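Local coordinates for protein succinyl-CoA ligase (ADP-forming) subunit alpha (Methanosaeta concilii, PDB 6HXI) that is a CoA-ligase family alpha subunit with a region related to the citrate synthase C-terminal domain, and binds coenzyme A, at residues A224-A229 with G323-F328. Numbering follows the deposited sequence.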
loop_
_atom_site.group_PDB
_atom_site.type_symbol
_atom_site.label_atom_id
_atom_site.label_comp_id
_atom_site.label_asym_id
_atom_site.label_seq_id
_atom_site.Cartn_x
_atom_site.Cartn_y
_atom_site.Cartn_z
ATOM N N ALA B 224 53.713 38.902 -17.261
ATOM C CA ALA B 224 53.896 38.012 -16.106
ATOM C C ALA B 224 54.867 36.840 -16.365
ATOM O O ALA B 224 55.559 36.397 -15.437
ATOM C CB ALA B 224 52.552 37.483 -15.664
ATOM N N ILE B 225 54.908 36.360 -17.637
ATOM C CA ILE B 225 55.752 35.275 -18.147
ATOM C C ILE B 225 57.104 35.845 -18.615
ATOM O O ILE B 225 57.140 36.751 -19.458
ATOM C CB ILE B 225 55.013 34.483 -19.271
ATOM C CG1 ILE B 225 53.838 33.666 -18.682
ATOM C CG2 ILE B 225 55.980 33.578 -20.085
ATOM C CD1 ILE B 225 52.716 33.282 -19.651
ATOM N N LYS B 226 58.209 35.294 -18.072
ATOM C CA LYS B 226 59.589 35.678 -18.403
ATOM C C LYS B 226 60.331 34.492 -19.065
ATOM O O LYS B 226 61.430 34.655 -19.587
ATOM C CB LYS B 226 60.346 36.106 -17.123
ATOM C CG LYS B 226 59.538 36.912 -16.106
ATOM C CD LYS B 226 59.275 38.347 -16.536
ATOM C CE LYS B 226 58.549 39.122 -15.471
ATOM N NZ LYS B 226 58.115 40.441 -15.980
ATOM N N MET B 227 59.723 33.301 -19.041
ATOM C CA MET B 227 60.345 32.078 -19.532
ATOM C C MET B 227 59.342 31.219 -20.301
ATOM O O MET B 227 58.212 31.039 -19.833
ATOM C CB MET B 227 60.802 31.317 -18.288
ATOM C CG MET B 227 62.062 30.580 -18.438
ATOM S SD MET B 227 62.368 29.759 -16.862
ATOM C CE MET B 227 62.738 28.173 -17.446
ATOM N N ILE B 228 59.748 30.668 -21.469
ATOM C CA ILE B 228 58.881 29.770 -22.256
ATOM C C ILE B 228 59.504 28.361 -22.306
ATOM O O ILE B 228 60.715 28.221 -22.398
ATOM C CB ILE B 228 58.462 30.317 -23.659
ATOM C CG1 ILE B 228 58.023 31.814 -23.588
ATOM C CG2 ILE B 228 57.343 29.445 -24.283
ATOM C CD1 ILE B 228 57.931 32.570 -24.937
ATOM N N ALA B 229 58.689 27.327 -22.143
ATOM C CA ALA B 229 59.168 25.946 -22.169
ATOM C C ALA B 229 58.222 25.112 -23.007
ATOM O O ALA B 229 57.011 25.231 -22.842
ATOM C CB ALA B 229 59.244 25.391 -20.753
ATOM N N GLY B 323 67.829 39.767 -12.813
ATOM C CA GLY B 323 66.761 40.379 -12.038
ATOM C C GLY B 323 65.420 40.392 -12.736
ATOM O O GLY B 323 64.459 40.959 -12.206
ATOM N N ILE B 324 65.333 39.740 -13.923
ATOM C CA ILE B 324 64.101 39.641 -14.725
ATOM C C ILE B 324 62.986 39.000 -13.879
ATOM O O ILE B 324 61.847 39.472 -13.882
ATOM C CB ILE B 324 64.333 38.960 -16.112
ATOM C CG1 ILE B 324 65.364 39.756 -16.957
ATOM C CG2 ILE B 324 63.018 38.805 -16.878
ATOM C CD1 ILE B 324 65.782 39.142 -18.316
ATOM N N VAL B 325 63.372 37.985 -13.084
ATOM C CA VAL B 325 62.513 37.259 -12.151
ATOM C C VAL B 325 63.005 37.557 -10.726
ATOM O O VAL B 325 64.216 37.537 -10.473
ATOM C CB VAL B 325 62.472 35.733 -12.455
ATOM C CG1 VAL B 325 61.630 34.981 -11.431
ATOM C CG2 VAL B 325 61.934 35.470 -13.854
ATOM N N GLN B 326 62.063 37.859 -9.816
ATOM C CA GLN B 326 62.349 38.121 -8.408
ATOM C C GLN B 326 61.836 36.961 -7.552
ATOM O O GLN B 326 60.812 36.357 -7.888
ATOM C CB GLN B 326 61.724 39.450 -7.951
ATOM C CG GLN B 326 62.477 40.127 -6.788
ATOM C CD GLN B 326 61.603 40.979 -5.884
ATOM O OE1 GLN B 326 60.503 41.422 -6.249
ATOM N NE2 GLN B 326 62.083 41.236 -4.673
ATOM N N LYS B 327 62.541 36.662 -6.442
ATOM C CA LYS B 327 62.198 35.575 -5.520
ATOM C C LYS B 327 61.098 35.955 -4.507
ATOM O O LYS B 327 61.348 36.692 -3.553
ATOM C CB LYS B 327 63.456 35.035 -4.821
ATOM C CG LYS B 327 63.394 33.542 -4.547
ATOM C CD LYS B 327 64.789 32.931 -4.526
ATOM C CE LYS B 327 64.759 31.424 -4.432
ATOM N NZ LYS B 327 64.484 30.959 -3.046
ATOM N N PHE B 328 59.882 35.417 -4.717
ATOM C CA PHE B 328 58.707 35.658 -3.872
ATOM C C PHE B 328 58.555 34.650 -2.719
ATOM O O PHE B 328 59.093 33.538 -2.769
ATOM C CB PHE B 328 57.418 35.742 -4.719
ATOM C CG PHE B 328 57.003 34.451 -5.380
ATOM C CD1 PHE B 328 57.499 34.098 -6.629
ATOM C CD2 PHE B 328 56.095 33.594 -4.762
ATOM C CE1 PHE B 328 57.107 32.904 -7.240
ATOM C CE2 PHE B 328 55.712 32.399 -5.368
ATOM C CZ PHE B 328 56.217 32.062 -6.604
#
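Lys226 lays its aliphatic chain across Ile324 and Val325 at the edge of an alpha/beta domain of the CoA-ligase family, where strand 227-233 is entered from helix 212-221 and where helix 308-322 gives way to a loop. Gly323, the first residue to leave helical geometry there, has a positive phi that glycine accepts easily, and Ile324 and Val325 follow it. At the root of the lysine, Lys226 CB faces two methyls on the same side, Val325 CG2 at 3.7 Å and Ile324 CG2 at 3.8 Å. The next carbon, Lys226 CG, makes the closest approach, 3.6 Å from Val325 CG2. Here the chain bends (chi2 -74°), which takes Lys226 CD away from the valine and leaves it 3.8 Å from Ile324 CG2. Lysine suits this partly exposed border because its methylenes can cover branched aliphatic groups while its ammonium end turns elsewhere: NZ is hydrogen-bonded to the carbonyl oxygen of Pro223, three residues earlier in the loop after helix 212-221. Valine, compact and buried, fits the inner position, since it also packs against Leu319 of helix 308-322 and Cys171. Ile324 is more exposed, and with CG2 anti to its backbone N (CG1 at chi1 -60°) it offers that methyl to the lysine. No hydrogen bond joins the two segments; at the far end of the contact, Lys226 CE passes 3.7 Å from Ile324 O.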